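Local coordinates for proteasome assembly chaperone family protein (PDB 3WZ2) that probably acts as a proteasome-assembly chaperone, being an archaeal PAC2-family homolog of the eukaryotic chaperones that help build the proteasome, at residues B[125-137]-B[146-158]. Numbering follows the deposited sequence.
Sequences KDTFEVWGIGGSE and LGVKILKYGSITG
The indole of Trp131 meets residues 149-151 with one face and with the edge of its six-membered ring. Leu151 CD1 stands 4.3 Å above the ring plane, offset toward the rim, while the edge, near the plane, reaches the 150-151 backbone: CZ3 is 3.7 Å from Ile150 O. The CB of Lys149 comes in obliquely, 3.7 Å from Trp131 CE3. With CG anti to its carbonyl carbon (chi1 -62°), Trp131 turns the CE3-CZ3 edge of the indole toward residues 149-151, and the hydrogen bond from its NE1 to Glu180 OE2 fixes the other end of the ring. Replacing the indole by an alanine is likely to open a gap beside Lys149 CB and Leu151 CD1 and to leave Glu180 OE2 without the indole N-H.

Parallel pairing is evident at Gly132, which uses both backbone groups: its N donates to Lys149 O (2.9 Å, 148° at the hydrogen), and its O accepts from Leu151 N (2.9 Å, 160°). One register step earlier the direct ladder gives way to a water, which donates to Val130 O and accepts from Lys149 N. Val148 CG1 lies 3.4 Å from Gly132 N, in the space a side chain at this position would need, consistent with glycine here. Farther along, Ile133 divides its branches: its side chain crosses that of Ile150 at about a right angle, bringing CD1 beside Ile150 CG2, and CG2 of Ile133 packs 3.8 Å from Ile156 CD1.

The two strands and helix 137-145 form a beta-alpha-beta unit at one margin of the chain's mixed sheet. Strand 130-134 runs antiparallel to 174-181 on its other side; helix 188-202 packs on Val130 and Val148, and helix 137-145 on Ile133 and Ile150. Beyond them, residues 154-157 pair antiparallel with a strand of a second subunit, forming a ladder across the interface.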
ATOM      1  N   LYS B 125      15.619   4.983  39.203  1.00 31.34           N
ATOM      2  CA  LYS B 125      16.365   4.279  40.253  1.00 28.55           C
ATOM      3  C   LYS B 125      17.668   4.978  40.503  1.00 29.56           C
ATOM      4  O   LYS B 125      18.258   5.547  39.591  1.00 27.84           O
ATOM      5  CB  LYS B 125      16.647   2.840  39.826  1.00 29.09           C
ATOM      6  CG  LYS B 125      15.373   2.028  39.518  1.00 31.39           C
ATOM      7  CD  LYS B 125      15.619   0.627  38.944  1.00 32.50           C
ATOM      8  CE  LYS B 125      16.491  -0.240  39.823  1.00 33.50           C
ATOM      9  NZ  LYS B 125      16.612  -1.612  39.264  1.00 33.38           N
ATOM     10  N   ASP B 126      18.149   4.911  41.743  1.00 30.47           N
ATOM     11  CA  ASP B 126      19.459   5.455  42.063  1.00 33.82           C
ATOM     12  C   ASP B 126      20.558   4.700  41.369  1.00 30.88           C
ATOM     13  O   ASP B 126      21.534   5.299  40.961  1.00 30.39           O
ATOM     14  CB  ASP B 126      19.663   5.484  43.578  1.00 38.16           C
ATOM     15  CG  ASP B 126      18.666   6.438  44.264  1.00 45.11           C
ATOM     16  OD1 ASP B 126      18.825   7.657  44.053  1.00 44.66           O
ATOM     17  OD2 ASP B 126      17.697   5.972  44.932  1.00 47.44           O
ATOM     18  N   THR B 127      20.383   3.385  41.242  1.00 28.78           N
ATOM     19  CA  THR B 127      21.318   2.539  40.511  1.00 27.95           C
ATOM     20  C   THR B 127      20.509   1.687  39.529  1.00 26.09           C
ATOM     21  O   THR B 127      19.867   0.689  39.886  1.00 24.62           O
ATOM     22  CB  THR B 127      22.163   1.675  41.489  1.00 31.62           C
ATOM     23  OG1 THR B 127      22.773   2.534  42.467  1.00 34.28           O
ATOM     24  CG2 THR B 127      23.272   0.897  40.752  1.00 30.72           C
ATOM     25  N   PHE B 128      20.572   2.093  38.281  1.00 26.25           N
ATOM     26  CA  PHE B 128      20.122   1.281  37.166  1.00 25.61           C
ATOM     27  C   PHE B 128      21.081   0.122  36.917  1.00 25.41           C
ATOM     28  O   PHE B 128      22.292   0.323  36.822  1.00 28.46           O
ATOM     29  CB  PHE B 128      20.019   2.160  35.904  1.00 25.48           C
ATOM     30  CG  PHE B 128      18.826   3.073  35.895  1.00 25.51           C
ATOM     31  CD1 PHE B 128      17.535   2.557  35.745  1.00 25.82           C
ATOM     32  CD2 PHE B 128      18.980   4.449  36.034  1.00 27.59           C
ATOM     33  CE1 PHE B 128      16.419   3.408  35.707  1.00 26.91           C
ATOM     34  CE2 PHE B 128      17.875   5.294  36.020  1.00 28.33           C
ATOM     35  CZ  PHE B 128      16.598   4.766  35.842  1.00 28.86           C
ATOM     36  N   GLU B 129      20.530  -1.072  36.742  1.00 24.19           N
ATOM     37  CA  GLU B 129      21.333  -2.269  36.544  1.00 25.31           C
ATOM     38  C   GLU B 129      21.432  -2.656  35.023  1.00 26.20           C
ATOM     39  O   GLU B 129      20.861  -2.000  34.142  1.00 23.76           O
ATOM     40  CB  GLU B 129      20.723  -3.425  37.344  1.00 27.66           C
ATOM     41  CG  GLU B 129      20.621  -3.226  38.867  1.00 28.41           C
ATOM     42  CD  GLU B 129      21.949  -3.246  39.668  1.00 30.53           C
ATOM     43  OE1 GLU B 129      23.067  -3.156  39.105  1.00 25.89           O
ATOM     44  OE2 GLU B 129      21.849  -3.297  40.922  1.00 32.55           O
ATOM     45  N   VAL B 130      22.194  -3.705  34.741  1.00 24.87           N
ATOM     46  CA  VAL B 130      22.294  -4.301  33.399  1.00 25.20           C
ATOM     47  C   VAL B 130      21.942  -5.784  33.457  1.00 23.30           C
ATOM     48  O   VAL B 130      22.459  -6.513  34.277  1.00 23.56           O
ATOM     49  CB  VAL B 130      23.728  -4.177  32.833  1.00 24.35           C
ATOM     50  CG1 VAL B 130      23.841  -4.816  31.433  1.00 23.98           C
ATOM     51  CG2 VAL B 130      24.129  -2.726  32.779  1.00 23.12           C
ATOM     52  N   TRP B 131      21.016  -6.195  32.605  1.00 22.83           N
ATOM     53  CA  TRP B 131      20.632  -7.595  32.510  1.00 22.25           C
ATOM     54  C   TRP B 131      21.212  -8.200  31.258  1.00 19.01           C
ATOM     55  O   TRP B 131      21.645  -7.512  30.365  1.00 19.45           O
ATOM     56  CB  TRP B 131      19.101  -7.733  32.482  1.00 25.04           C
ATOM     57  CG  TRP B 131      18.386  -7.232  33.686  1.00 28.14           C
ATOM     58  CD1 TRP B 131      18.139  -5.941  33.999  1.00 31.71           C
ATOM     59  CD2 TRP B 131      17.764  -8.015  34.722  1.00 31.74           C
ATOM     60  NE1 TRP B 131      17.402  -5.857  35.159  1.00 32.21           N
ATOM     61  CE2 TRP B 131      17.155  -7.115  35.622  1.00 34.58           C
ATOM     62  CE3 TRP B 131      17.621  -9.380  34.943  1.00 33.28           C
ATOM     63  CZ2 TRP B 131      16.455  -7.542  36.759  1.00 39.06           C
ATOM     64  CZ3 TRP B 131      16.915  -9.814  36.078  1.00 38.67           C
ATOM     65  CH2 TRP B 131      16.354  -8.901  36.975  1.00 37.43           C
ATOM     66  N   GLY B 132      21.146  -9.515  31.170  1.00 19.41           N
ATOM     67  CA  GLY B 132      21.641 -10.237  30.037  1.00 17.55           C
ATOM     68  C   GLY B 132      20.682 -11.352  29.661  1.00 18.63           C
ATOM     69  O   GLY B 132      19.912 -11.846  30.513  1.00 16.83           O
ATOM     70  N   ILE B 133      20.728 -11.764  28.391  1.00 17.34           N
ATOM     71  CA  ILE B 133      20.033 -12.967  27.972  1.00 18.40           C
ATOM     72  C   ILE B 133      20.819 -13.568  26.820  1.00 18.29           C
ATOM     73  O   ILE B 133      21.396 -12.866  26.004  1.00 18.92           O
ATOM     74  CB  ILE B 133      18.557 -12.657  27.588  1.00 21.23           C
ATOM     75  CG1 ILE B 133      17.794 -13.909  27.145  1.00 22.78           C
ATOM     76  CG2 ILE B 133      18.498 -11.637  26.484  1.00 21.95           C
ATOM     77  CD1 ILE B 133      17.561 -14.938  28.242  1.00 23.17           C
ATOM     78  N   GLY B 134      20.850 -14.883  26.785  1.00 17.70           N
ATOM     79  CA  GLY B 134      21.630 -15.620  25.828  1.00 17.60           C
ATOM     80  C   GLY B 134      20.700 -16.403  24.939  1.00 17.15           C
ATOM     81  O   GLY B 134      19.582 -16.731  25.333  1.00 16.19           O
ATOM     82  N   GLY B 135      21.178 -16.726  23.750  1.00 17.59           N
ATOM     83  CA  GLY B 135      20.378 -17.465  22.785  1.00 19.60           C
ATOM     84  C   GLY B 135      20.185 -18.924  23.128  1.00 19.83           C
ATOM     85  O   GLY B 135      19.291 -19.556  22.604  1.00 21.45           O
ATOM     86  N   SER B 136      21.055 -19.469  23.958  1.00 19.97           N
ATOM     87  CA  SER B 136      20.847 -20.791  24.539  1.00 22.93           C
ATOM     88  C   SER B 136      21.362 -20.781  25.972  1.00 27.03           C
ATOM     89  O   SER B 136      21.975 -19.794  26.428  1.00 25.05           O
ATOM     90  CB  SER B 136      21.630 -21.862  23.742  1.00 22.52           C
ATOM     91  OG  SER B 136      23.024 -21.826  24.104  1.00 21.26           O
ATOM     92  N   GLU B 137      21.231 -21.927  26.625  1.00 29.94           N
ATOM     93  CA  GLU B 137      21.597 -22.058  28.021  1.00 33.89           C
ATOM     94  C   GLU B 137      23.096 -21.863  28.202  1.00 30.20           C
ATOM     95  O   GLU B 137      23.507 -21.231  29.155  1.00 30.70           O
ATOM     96  CB  GLU B 137      21.160 -23.417  28.589  1.00 37.86           C
ATOM     97  CG  GLU B 137      21.303 -23.545  30.118  1.00 49.82           C
ATOM     98  CD  GLU B 137      20.570 -22.439  30.914  1.00 55.86           C
ATOM     99  OE1 GLU B 137      21.083 -21.991  31.975  1.00 59.66           O
ATOM    100  OE2 GLU B 137      19.463 -22.018  30.482  1.00 62.56           O
ATOM    101  N   LEU B 146      29.965 -14.017  34.357  1.00 28.82           N
ATOM    102  CA  LEU B 146      30.447 -12.659  34.443  1.00 27.46           C
ATOM    103  C   LEU B 146      29.724 -11.847  35.493  1.00 25.21           C
ATOM    104  O   LEU B 146      29.942 -10.659  35.585  1.00 25.89           O
ATOM    105  CB  LEU B 146      30.304 -11.959  33.102  1.00 28.11           C
ATOM    106  CG  LEU B 146      31.012 -12.611  31.939  1.00 33.03           C
ATOM    107  CD1 LEU B 146      30.491 -12.014  30.639  1.00 35.61           C
ATOM    108  CD2 LEU B 146      32.524 -12.444  32.033  1.00 34.39           C
ATOM    109  N   GLY B 147      28.829 -12.469  36.230  1.00 21.48           N
ATOM    110  CA  GLY B 147      28.008 -11.764  37.171  1.00 23.46           C
ATOM    111  C   GLY B 147      26.876 -10.934  36.590  1.00 24.78           C
ATOM    112  O   GLY B 147      26.407 -10.002  37.235  1.00 24.92           O
ATOM    113  N   VAL B 148      26.437 -11.239  35.371  1.00 23.71           N
ATOM    114  CA  VAL B 148      25.300 -10.546  34.776  1.00 23.83           C
ATOM    115  C   VAL B 148      24.028 -11.344  35.123  1.00 24.86           C
ATOM    116  O   VAL B 148      23.981 -12.522  34.917  1.00 25.42           O
ATOM    117  CB  VAL B 148      25.455 -10.455  33.258  1.00 22.60           C
ATOM    118  CG1 VAL B 148      24.221  -9.798  32.617  1.00 23.46           C
ATOM    119  CG2 VAL B 148      26.700  -9.674  32.898  1.00 24.00           C
ATOM    120  N   LYS B 149      23.007 -10.680  35.626  1.00 25.63           N
ATOM    121  CA  LYS B 149      21.730 -11.314  35.890  1.00 29.43           C
ATOM    122  C   LYS B 149      21.030 -11.650  34.592  1.00 27.77           C
ATOM    123  O   LYS B 149      20.942 -10.791  33.715  1.00 25.65           O
ATOM    124  CB  LYS B 149      20.785 -10.359  36.633  1.00 38.02           C
ATOM    125  CG  LYS B 149      21.225  -9.957  38.015  1.00 49.56           C
ATOM    126  CD  LYS B 149      20.292 -10.435  39.124  1.00 56.46           C
ATOM    127  CE  LYS B 149      20.900 -10.089  40.490  1.00 62.44           C
ATOM    128  NZ  LYS B 149      21.770 -11.202  40.979  1.00 60.07           N
ATOM    129  N   ILE B 150      20.403 -12.825  34.557  1.00 25.04           N
ATOM    130  CA  ILE B 150      19.640 -13.288  33.421  1.00 24.94           C
ATOM    131  C   ILE B 150      18.215 -12.821  33.506  1.00 25.03           C
ATOM    132  O   ILE B 150      17.551 -13.041  34.487  1.00 24.58           O
ATOM    133  CB  ILE B 150      19.654 -14.818  33.342  1.00 26.57           C
ATOM    134  CG1 ILE B 150      21.096 -15.316  33.234  1.00 26.18           C
ATOM    135  CG2 ILE B 150      18.810 -15.334  32.189  1.00 25.93           C
ATOM    136  CD1 ILE B 150      21.927 -14.723  32.118  1.00 28.79           C
ATOM    137  N   LEU B 151      17.753 -12.129  32.475  1.00 24.14           N
ATOM    138  CA  LEU B 151      16.360 -11.806  32.368  1.00 24.89           C
ATOM    139  C   LEU B 151      15.521 -13.084  32.237  1.00 25.52           C
ATOM    140  O   LEU B 151      15.769 -13.902  31.344  1.00 28.26           O
ATOM    141  CB  LEU B 151      16.142 -10.919  31.147  1.00 28.25           C
ATOM    142  CG  LEU B 151      14.741 -10.314  30.981  1.00 32.86           C
ATOM    143  CD1 LEU B 151      14.344  -9.445  32.164  1.00 32.87           C
ATOM    144  CD2 LEU B 151      14.675  -9.513  29.679  1.00 33.66           C
ATOM    145  N   LYS B 152      14.526 -13.238  33.089  1.00 24.75           N
ATOM    146  CA  LYS B 152      13.727 -14.458  33.117  1.00 29.11           C
ATOM    147  C   LYS B 152      12.470 -14.317  32.263  1.00 26.89           C
ATOM    148  O   LYS B 152      12.116 -15.239  31.533  1.00 28.42           O
ATOM    149  CB  LYS B 152      13.354 -14.827  34.554  1.00 32.59           C
ATOM    150  CG  LYS B 152      14.548 -15.259  35.387  1.00 37.95           C
ATOM    151  CD  LYS B 152      15.316 -16.423  34.758  1.00 41.34           C
ATOM    152  CE  LYS B 152      16.160 -17.133  35.812  1.00 45.38           C
ATOM    153  NZ  LYS B 152      17.464 -17.540  35.246  1.00 46.20           N
ATOM    154  N   TYR B 153      11.836 -13.158  32.340  1.00 25.50           N
ATOM    155  CA  TYR B 153      10.566 -12.884  31.679  1.00 30.59           C
ATOM    156  C   TYR B 153      10.647 -11.478  31.157  1.00 29.38           C
ATOM    157  O   TYR B 153      11.101 -10.591  31.854  1.00 34.13           O
ATOM    158  CB  TYR B 153       9.364 -13.011  32.630  1.00 33.29           C
ATOM    159  CG  TYR B 153       9.078 -14.448  33.028  1.00 43.11           C
ATOM    160  CD1 TYR B 153       8.359 -15.300  32.180  1.00 45.70           C
ATOM    161  CD2 TYR B 153       9.551 -14.978  34.254  1.00 46.95           C
ATOM    162  CE1 TYR B 153       8.111 -16.630  32.526  1.00 46.72           C
ATOM    163  CE2 TYR B 153       9.295 -16.299  34.609  1.00 49.75           C
ATOM    164  CZ  TYR B 153       8.571 -17.121  33.740  1.00 51.32           C
ATOM    165  OH  TYR B 153       8.320 -18.431  34.089  1.00 57.47           O
ATOM    166  N   GLY B 154      10.225 -11.287  29.920  1.00 26.65           N
ATOM    167  CA  GLY B 154       9.941  -9.968  29.394  1.00 26.02           C
ATOM    168  C   GLY B 154       9.945 -10.037  27.872  1.00 25.94           C
ATOM    169  O   GLY B 154       9.958 -11.107  27.301  1.00 26.84           O
ATOM    170  N   SER B 155       9.995  -8.894  27.215  1.00 26.78           N
ATOM    171  CA  SER B 155      10.097  -8.882  25.793  1.00 26.67           C
ATOM    172  C   SER B 155      11.154  -7.942  25.311  1.00 25.30           C
ATOM    173  O   SER B 155      11.441  -6.941  25.960  1.00 26.49           O
ATOM    174  CB  SER B 155       8.785  -8.539  25.179  1.00 28.46           C
ATOM    175  OG  SER B 155       8.398  -7.289  25.569  1.00 30.92           O
ATOM    176  N   ILE B 156      11.785  -8.318  24.203  1.00 22.36           N
ATOM    177  CA  ILE B 156      12.800  -7.504  23.547  1.00 22.83           C
ATOM    178  C   ILE B 156      12.368  -7.273  22.105  1.00 24.35           C
ATOM    179  O   ILE B 156      12.400  -8.205  21.286  1.00 21.69           O
ATOM    180  CB  ILE B 156      14.169  -8.175  23.574  1.00 23.37           C
ATOM    181  CG1 ILE B 156      14.548  -8.580  25.008  1.00 24.24           C
ATOM    182  CG2 ILE B 156      15.211  -7.233  23.015  1.00 22.60           C
ATOM    183  CD1 ILE B 156      15.866  -9.343  25.103  1.00 23.20           C
ATOM    184  N   THR B 157      11.925  -6.053  21.805  1.00 22.62           N
ATOM    185  CA  THR B 157      11.380  -5.705  20.479  1.00 26.84           C
ATOM    186  C   THR B 157      12.464  -5.088  19.604  1.00 23.04           C
ATOM    187  O   THR B 157      13.536  -4.714  20.080  1.00 25.31           O
ATOM    188  CB  THR B 157      10.260  -4.666  20.571  1.00 30.81           C
ATOM    189  OG1 THR B 157      10.771  -3.516  21.273  1.00 34.59           O
ATOM    190  CG2 THR B 157       9.071  -5.241  21.336  1.00 32.27           C
ATOM    191  N   GLY B 158      12.238  -5.124  18.301  1.00 20.28           N
ATOM    192  CA  GLY B 158      13.177  -4.542  17.379  1.00 18.90           C
ATOM    193  C   GLY B 158      14.302  -5.469  16.979  1.00 18.27           C
ATOM    194  O   GLY B 158      14.258  -6.702  17.207  1.00 17.48           O
TER
HETATM  195  O   HOH W   1      23.075  -8.023  36.349  1.00 26.00           O